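Local coordinates for intracellular protein transport protein USO1 (Saccharomyces cerevisiae S288c, PDB 6LSU) that acts as a tethering protein required for protein transport from the ER to the Golgi complex, this chain being its globular head region, at residues 512-517 with 694-699; 635-640 with 717-722. All coordinates share one frame; numbering follows the deposited sequence.

Overall arrangement
Both contacts lie in the C-terminal half of the Uso1 globular head, a mainly helical array of armadillo (ARM) repeats. Their segments alternate along the chain, 512-517, 635-640, 694-699 and 717-722, so each contact brings a part of the chain after helix 660-673 back onto an earlier helix. Contact 1 lies at the start of helix 514-528, contact 2 at the end of helix 622-637. Their centres are 33 Å apart and their nearest atoms about 19 Å, without touching. The centre of contact 1 lies about 22 Å from that of the chain, the centre of contact 2 about 42 Å, towards the modelled C-terminus. In both, an aromatic side chain of the helix meets backbone carbonyl oxygen and aliphatic carbon of the later loop.

Contact 1 of 2, residues 512-517 with 694-699; sequences LNPFKL and TGLPKV
N513 OD1 caps the helix turn from which P514 and F515 meet L696, P697 and V699: it accepts a weak hydrogen bond of 3.5 Å from K516 N, and R424 adds a second weak one. N513 ND2 is bonded to the carbonyl of L413, so both ends of the amide have partners, which would favour this rotation of the group. N513 is the N-cap residue, right before the helix. F515 makes most of the contact. Its CG stands anti to the carbonyl carbon and beside the backbone N (chi1 -85°), which points the far end of the ring at the loop. There F515 CE2 lies 3.6 Å from P697 CD, while F515 CE1 approaches V699 CB to 3.9 Å, the valine side chain crossing the phenylalanine at about a right angle. Two carbonyl groups come to the same end of the ring: P697 O sits at its edge, in plane and 3.8 Å from F515 CZ, whereas V699 O approaches obliquely, 3.4 Å from F515 CZ. P697 O also accepts a weak bond of 3.0 Å from V699 N, closing the inverse gamma turn centred on K698; the turn carries the chain round, so that P697 and V699 both reach the phenylalanine. Next to it, P514 CG touches L696 CD1 at 3.9 Å, one ring carbon against one methyl branch. F421 of helix 421-435 meets the F515 ring with planes at about 55° and also touches P697, while R577 lies against F515 and L696. The F515 contact is therefore buried between neighbouring helices. A loop kinked by the gamma turn is laid over the N-capped start of a helix, segment 512-517 falling at the end of ARM 8, within the helical-repeat fold of the Uso1 head.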
ATOM      1  N   LEU A 512      -7.011 -27.697   6.521  1.00 60.84           N
ATOM      2  CA  LEU A 512      -5.630 -27.361   6.116  1.00 68.21           C
ATOM      3  C   LEU A 512      -5.558 -26.110   5.201  1.00 73.45           C
ATOM      4  O   LEU A 512      -4.464 -25.723   4.836  1.00 77.28           O
ATOM      5  CB  LEU A 512      -5.095 -28.580   5.379  1.00 69.13           C
ATOM      6  CG  LEU A 512      -5.048 -29.858   6.217  1.00 79.17           C
ATOM      7  CD1 LEU A 512      -4.071 -30.869   5.625  1.00 71.72           C
ATOM      8  CD2 LEU A 512      -4.665 -29.543   7.669  1.00 81.59           C
ATOM      9  N   ASN A 513      -6.687 -25.547   4.786  1.00 67.14           N
ATOM     10  CA  ASN A 513      -6.746 -24.391   3.875  1.00 64.56           C
ATOM     11  C   ASN A 513      -8.046 -23.637   4.137  1.00 59.57           C
ATOM     12  O   ASN A 513      -8.815 -23.385   3.223  1.00 57.74           O
ATOM     13  CB  ASN A 513      -6.628 -24.855   2.422  1.00 64.85           C
ATOM     14  CG  ASN A 513      -6.536 -23.704   1.448  1.00 64.48           C
ATOM     15  OD1 ASN A 513      -6.513 -22.538   1.863  1.00 58.31           O
ATOM     16  ND2 ASN A 513      -6.485 -24.029   0.167  1.00 64.27           N
ATOM     17  N   PRO A 514      -8.375 -23.289   5.389  1.00 52.06           N
ATOM     18  CA  PRO A 514      -9.704 -22.769   5.699  1.00 61.06           C
ATOM     19  C   PRO A 514     -10.070 -21.591   4.774  1.00 60.48           C
ATOM     20  O   PRO A 514     -11.213 -21.544   4.294  1.00 62.84           O
ATOM     21  CB  PRO A 514      -9.624 -22.356   7.185  1.00 57.55           C
ATOM     22  CG  PRO A 514      -8.098 -22.244   7.427  1.00 55.28           C
ATOM     23  CD  PRO A 514      -7.488 -23.306   6.544  1.00 52.29           C
ATOM     24  N   PHE A 515      -9.089 -20.719   4.503  1.00 61.20           N
ATOM     25  CA  PHE A 515      -9.271 -19.419   3.810  1.00 59.15           C
ATOM     26  C   PHE A 515      -9.823 -19.643   2.388  1.00 57.67           C
ATOM     27  O   PHE A 515     -10.649 -18.819   1.895  1.00 58.97           O
ATOM     28  CB  PHE A 515      -7.968 -18.616   3.901  1.00 58.54           C
ATOM     29  CG  PHE A 515      -7.925 -17.873   5.204  1.00 54.95           C
ATOM     30  CD1 PHE A 515      -8.847 -16.886   5.437  1.00 55.33           C
ATOM     31  CD2 PHE A 515      -7.020 -18.184   6.184  1.00 60.20           C
ATOM     32  CE1 PHE A 515      -8.869 -16.216   6.631  1.00 58.68           C
ATOM     33  CE2 PHE A 515      -7.042 -17.504   7.388  1.00 61.25           C
ATOM     34  CZ  PHE A 515      -7.980 -16.536   7.614  1.00 64.12           C
ATOM     35  N   LYS A 516      -9.481 -20.763   1.760  1.00 50.10           N
ATOM     36  CA  LYS A 516     -10.159 -21.167   0.503  1.00 55.74           C
ATOM     37  C   LYS A 516     -11.684 -20.964   0.606  1.00 62.78           C
ATOM     38  O   LYS A 516     -12.321 -20.476  -0.365  1.00 62.25           O
ATOM     39  CB  LYS A 516      -9.942 -22.644   0.243  1.00 54.71           C
ATOM     40  CG  LYS A 516     -10.775 -23.203  -0.876  1.00 56.87           C
ATOM     41  CD  LYS A 516     -10.202 -24.472  -1.427  1.00 59.42           C
ATOM     42  CE  LYS A 516     -10.494 -25.665  -0.539  1.00 63.13           C
ATOM     43  NZ  LYS A 516      -9.855 -26.872  -1.121  1.00 62.46           N
ATOM     44  N   LEU A 517     -12.288 -21.364   1.725  1.00 61.01           N
ATOM     45  CA  LEU A 517     -13.754 -21.230   1.862  1.00 61.27           C
ATOM     46  C   LEU A 517     -14.085 -19.762   2.144  1.00 52.50           C
ATOM     47  O   LEU A 517     -15.029 -19.230   1.611  1.00 51.94           O
ATOM     48  CB  LEU A 517     -14.208 -22.160   2.980  1.00 63.77           C
ATOM     49  CG  LEU A 517     -15.664 -22.590   2.992  1.00 59.81           C
ATOM     50  CD1 LEU A 517     -16.170 -22.478   4.407  1.00 61.31           C
ATOM     51  CD2 LEU A 517     -16.531 -21.812   2.034  1.00 56.49           C
ATOM     52  N   THR A 694      -1.018 -21.517  15.505  1.00142.25           N
ATOM     53  CA  THR A 694      -1.046 -22.300  14.232  1.00130.24           C
ATOM     54  C   THR A 694      -0.297 -21.547  13.127  1.00118.68           C
ATOM     55  O   THR A 694       0.350 -22.233  12.316  1.00118.61           O
ATOM     56  CB  THR A 694      -2.472 -22.599  13.742  1.00133.52           C
ATOM     57  OG1 THR A 694      -3.379 -21.710  14.392  1.00132.77           O
ATOM     58  CG2 THR A 694      -2.913 -24.024  13.991  1.00133.03           C
ATOM     59  N   GLY A 695      -0.396 -20.207  13.107  1.00107.56           N
ATOM     60  CA  GLY A 695       0.196 -19.300  12.095  1.00105.07           C
ATOM     61  C   GLY A 695      -0.832 -18.756  11.101  1.00 95.95           C
ATOM     62  O   GLY A 695      -0.423 -18.352   9.994  1.00 90.98           O
ATOM     63  N   LEU A 696      -2.118 -18.751  11.482  1.00 89.97           N
ATOM     64  CA  LEU A 696      -3.279 -18.359  10.642  1.00 86.65           C
ATOM     65  C   LEU A 696      -3.634 -16.911  10.957  1.00 78.14           C
ATOM     66  O   LEU A 696      -3.639 -16.471  12.098  1.00 72.36           O
ATOM     67  CB  LEU A 696      -4.485 -19.279  10.895  1.00 85.61           C
ATOM     68  CG  LEU A 696      -4.421 -20.677  10.276  1.00 88.54           C
ATOM     69  CD1 LEU A 696      -5.746 -21.408  10.436  1.00 87.96           C
ATOM     70  CD2 LEU A 696      -4.033 -20.627   8.810  1.00 88.38           C
ATOM     71  N   PRO A 697      -3.943 -16.101   9.939  1.00 70.95           N
ATOM     72  CA  PRO A 697      -4.431 -14.752  10.195  1.00 74.72           C
ATOM     73  C   PRO A 697      -5.677 -14.776  11.089  1.00 70.90           C
ATOM     74  O   PRO A 697      -6.438 -15.680  10.970  1.00 65.46           O
ATOM     75  CB  PRO A 697      -4.774 -14.251   8.796  1.00 76.28           C
ATOM     76  CG  PRO A 697      -3.839 -15.042   7.912  1.00 75.11           C
ATOM     77  CD  PRO A 697      -3.821 -16.424   8.518  1.00 69.47           C
ATOM     78  N   LYS A 698      -5.851 -13.744  11.917  1.00 76.41           N
ATOM     79  CA  LYS A 698      -7.020 -13.594  12.820  1.00 77.27           C
ATOM     80  C   LYS A 698      -8.122 -12.882  12.046  1.00 74.74           C
ATOM     81  O   LYS A 698      -8.521 -11.714  12.431  1.00 64.06           O
ATOM     82  CB  LYS A 698      -6.623 -12.875  14.109  1.00 80.11           C
ATOM     83  CG  LYS A 698      -5.637 -13.645  14.972  1.00 92.32           C
ATOM     84  CD  LYS A 698      -5.364 -12.968  16.286  1.00106.72           C
ATOM     85  CE  LYS A 698      -4.307 -13.685  17.095  1.00112.46           C
ATOM     86  NZ  LYS A 698      -4.412 -13.366  18.539  1.00121.55           N
ATOM     87  N   VAL A 699      -8.594 -13.575  11.003  1.00 71.22           N
ATOM     88  CA  VAL A 699      -9.626 -13.067  10.057  1.00 72.57           C
ATOM     89  C   VAL A 699     -10.726 -14.119  10.070  1.00 65.20           C
ATOM     90  O   VAL A 699     -10.428 -15.292   9.674  1.00 58.42           O
ATOM     91  CB  VAL A 699      -9.045 -12.822   8.641  1.00 71.20           C
ATOM     92  CG1 VAL A 699     -10.114 -12.505   7.610  1.00 67.22           C
ATOM     93  CG2 VAL A 699      -8.009 -11.711   8.666  1.00 74.49           C
TER

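Contact 2 of 2, residues 635-640 with 717-722; sequences AYEFSS and RTALSH
Y636 and E637, in the last turn of helix 622-637, meet A719 and L720 in the loop after helix 713-717, the backbones coming closest at E637 and A719, with their CA atoms 5.8 Å apart. Apolar contact is made by Y636 and L720. With chi1 at 169° Y636 CG lies opposite the backbone N, which turns the ring to the loop, and the CD2 methyl of L720 approaches obliquely, 3.4 Å from Y636 CD2. The leucine CB points away from the helix, but its CD2 branch comes back to the tyrosine. Aromatic C-H groups and a carbonyl form the second kind: A719 O lies at the ring edge, in its plane, 3.3 Å from Y636 CE2 and 3.6 Å from Y636 CD2. The third is carboxylate against aliphatic carbon. E637 bends at chi2 (83°), which brings E637 OE2 within 3.6 Å of A719 CB, while OE1 has a long, weak ion pair with R715. Within the segment, S639 N donates to Y636 O at 2.9 Å as the chain leaves the helix. F651 meets the Y636 ring with planes at about 40°, and Y663 of helix 660-673 touches A719 and L720. With no hydrogen bond between the segments, the meeting of helix end and loop rests on van der Waals contact, probably helped by weak attraction between the ring-edge C-H groups of Y636 and A719 O.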
ATOM      1  N   ALA A 635     -33.985 -16.481   9.071  1.00 74.68           N
ATOM      2  CA  ALA A 635     -34.838 -17.381   8.258  1.00 78.65           C
ATOM      3  C   ALA A 635     -36.291 -17.142   8.663  1.00 78.28           C
ATOM      4  O   ALA A 635     -37.174 -17.146   7.774  1.00 75.31           O
ATOM      5  CB  ALA A 635     -34.449 -18.828   8.440  1.00 76.98           C
ATOM      6  N   TYR A 636     -36.542 -16.899   9.957  1.00 73.37           N
ATOM      7  CA  TYR A 636     -37.914 -16.590  10.421  1.00 73.07           C
ATOM      8  C   TYR A 636     -38.412 -15.300   9.740  1.00 74.41           C
ATOM      9  O   TYR A 636     -39.489 -15.328   9.130  1.00 77.11           O
ATOM     10  CB  TYR A 636     -38.014 -16.538  11.950  1.00 74.10           C
ATOM     11  CG  TYR A 636     -39.350 -15.974  12.344  1.00 71.76           C
ATOM     12  CD1 TYR A 636     -40.513 -16.540  11.865  1.00 75.03           C
ATOM     13  CD2 TYR A 636     -39.446 -14.830  13.093  1.00 76.66           C
ATOM     14  CE1 TYR A 636     -41.751 -15.990  12.130  1.00 79.29           C
ATOM     15  CE2 TYR A 636     -40.679 -14.269  13.372  1.00 86.81           C
ATOM     16  CZ  TYR A 636     -41.832 -14.857  12.898  1.00 78.05           C
ATOM     17  OH  TYR A 636     -43.043 -14.308  13.176  1.00 94.61           O
ATOM     18  N   GLU A 637     -37.628 -14.217   9.814  1.00 82.30           N
ATOM     19  CA  GLU A 637     -37.959 -12.836   9.333  1.00 82.71           C
ATOM     20  C   GLU A 637     -38.359 -12.768   7.850  1.00 76.47           C
ATOM     21  O   GLU A 637     -39.068 -11.817   7.469  1.00 67.12           O
ATOM     22  CB  GLU A 637     -36.733 -11.946   9.496  1.00 87.74           C
ATOM     23  CG  GLU A 637     -36.966 -10.521   9.045  1.00 95.72           C
ATOM     24  CD  GLU A 637     -37.632  -9.646  10.088  1.00104.02           C
ATOM     25  OE1 GLU A 637     -38.438  -8.769   9.702  1.00109.39           O
ATOM     26  OE2 GLU A 637     -37.306  -9.815  11.281  1.00102.97           O
ATOM     27  N   PHE A 638     -37.907 -13.699   7.017  1.00 76.79           N
ATOM     28  CA  PHE A 638     -38.227 -13.666   5.569  1.00 79.30           C
ATOM     29  C   PHE A 638     -38.998 -14.939   5.211  1.00 81.81           C
ATOM     30  O   PHE A 638     -39.114 -15.252   4.013  1.00 86.83           O
ATOM     31  CB  PHE A 638     -36.924 -13.371   4.810  1.00 82.85           C
ATOM     32  CG  PHE A 638     -36.259 -12.089   5.279  1.00 74.93           C
ATOM     33  CD1 PHE A 638     -36.796 -10.853   4.943  1.00 71.52           C
ATOM     34  CD2 PHE A 638     -35.143 -12.107   6.101  1.00 74.96           C
ATOM     35  CE1 PHE A 638     -36.216  -9.671   5.391  1.00 68.98           C
ATOM     36  CE2 PHE A 638     -34.549 -10.924   6.535  1.00 75.97           C
ATOM     37  CZ  PHE A 638     -35.082  -9.703   6.173  1.00 69.37           C
ATOM     38  N   SER A 639     -39.551 -15.627   6.220  1.00 85.86           N
ATOM     39  CA  SER A 639     -40.571 -16.706   6.069  1.00 83.85           C
ATOM     40  C   SER A 639     -41.928 -16.072   5.737  1.00 86.12           C
ATOM     41  O   SER A 639     -42.242 -15.013   6.313  1.00 83.77           O
ATOM     42  CB  SER A 639     -40.690 -17.502   7.322  1.00 79.96           C
ATOM     43  OG  SER A 639     -41.219 -16.683   8.365  1.00 76.06           O
ATOM     44  N   SER A 640     -42.725 -16.718   4.887  1.00 93.06           N
ATOM     45  CA  SER A 640     -44.132 -16.331   4.599  1.00 95.97           C
ATOM     46  C   SER A 640     -45.092 -17.495   4.908  1.00104.12           C
ATOM     47  O   SER A 640     -44.623 -18.595   5.324  1.00103.81           O
ATOM     48  CB  SER A 640     -44.265 -15.842   3.174  1.00 94.75           C
ATOM     49  OG  SER A 640     -44.519 -16.914   2.271  1.00104.60           O
ATOM     50  N   ARG A 717     -31.936  -8.804  16.177  1.00 93.66           N
ATOM     51  CA  ARG A 717     -32.204  -9.003  17.625  1.00 94.57           C
ATOM     52  C   ARG A 717     -33.711  -9.124  17.896  1.00 96.30           C
ATOM     53  O   ARG A 717     -34.051  -9.916  18.795  1.00 99.56           O
ATOM     54  CB  ARG A 717     -31.655  -7.830  18.442  1.00101.98           C
ATOM     55  CG  ARG A 717     -31.743  -8.034  19.946  1.00104.22           C
ATOM     56  CD  ARG A 717     -31.234  -6.863  20.770  1.00105.78           C
ATOM     57  NE  ARG A 717     -32.087  -5.678  20.667  1.00108.86           N
ATOM     58  CZ  ARG A 717     -31.710  -4.480  20.199  1.00112.44           C
ATOM     59  NH1 ARG A 717     -30.472  -4.262  19.776  1.00108.47           N
ATOM     60  NH2 ARG A 717     -32.589  -3.493  20.160  1.00116.57           N
ATOM     61  N   THR A 718     -34.570  -8.381  17.178  1.00 84.19           N
ATOM     62  CA  THR A 718     -36.035  -8.314  17.444  1.00 87.57           C
ATOM     63  C   THR A 718     -36.827  -9.099  16.392  1.00 91.61           C
ATOM     64  O   THR A 718     -38.006  -8.753  16.145  1.00 88.59           O
ATOM     65  CB  THR A 718     -36.551  -6.865  17.517  1.00 90.07           C
ATOM     66  OG1 THR A 718     -36.887  -6.341  16.229  1.00 83.22           O
ATOM     67  CG2 THR A 718     -35.571  -5.929  18.183  1.00 92.07           C
ATOM     68  N   ALA A 719     -36.223 -10.105  15.764  1.00 96.26           N
ATOM     69  CA  ALA A 719     -36.900 -10.881  14.707  1.00 99.15           C
ATOM     70  C   ALA A 719     -38.059 -11.664  15.344  1.00102.55           C
ATOM     71  O   ALA A 719     -39.164 -11.632  14.767  1.00 97.97           O
ATOM     72  CB  ALA A 719     -35.923 -11.783  13.991  1.00100.55           C
ATOM     73  N   LEU A 720     -37.814 -12.339  16.476  1.00100.21           N
ATOM     74  CA  LEU A 720     -38.816 -13.214  17.152  1.00106.20           C
ATOM     75  C   LEU A 720     -39.820 -12.357  17.928  1.00115.01           C
ATOM     76  O   LEU A 720     -41.012 -12.708  17.957  1.00116.44           O
ATOM     77  CB  LEU A 720     -38.095 -14.200  18.071  1.00 94.71           C
ATOM     78  CG  LEU A 720     -37.235 -15.232  17.346  1.00 95.50           C
ATOM     79  CD1 LEU A 720     -37.091 -16.493  18.173  1.00 99.66           C
ATOM     80  CD2 LEU A 720     -37.804 -15.576  15.982  1.00 94.45           C
ATOM     81  N   SER A 721     -39.347 -11.261  18.515  1.00130.35           N
ATOM     82  CA  SER A 721     -40.180 -10.260  19.226  1.00134.51           C
ATOM     83  C   SER A 721     -41.164  -9.616  18.242  1.00134.86           C
ATOM     84  O   SER A 721     -40.816  -9.467  17.063  1.00127.21           O
ATOM     85  CB  SER A 721     -39.323  -9.221  19.915  1.00138.64           C
ATOM     86  OG  SER A 721     -38.169  -9.808  20.506  1.00142.38           O
ATOM     87  N   HIS A 722     -42.368  -9.301  18.730  1.00152.12           N
ATOM     88  CA  HIS A 722     -43.452  -8.538  18.048  1.00156.52           C
ATOM     89  C   HIS A 722     -44.105  -9.401  16.957  1.00160.71           C
ATOM     90  O   HIS A 722     -45.333  -9.594  17.031  1.00164.91           O
ATOM     91  CB  HIS A 722     -42.936  -7.173  17.546  1.00158.38           C
ATOM     92  CG  HIS A 722     -43.963  -6.085  17.593  1.00157.25           C
ATOM     93  ND1 HIS A 722     -44.319  -5.450  18.774  1.00155.22           N
ATOM     94  CD2 HIS A 722     -44.715  -5.518  16.623  1.00155.49           C
ATOM     95  CE1 HIS A 722     -45.246  -4.545  18.528  1.00151.35           C
ATOM     96  NE2 HIS A 722     -45.507  -4.566  17.215  1.00153.49           N
TER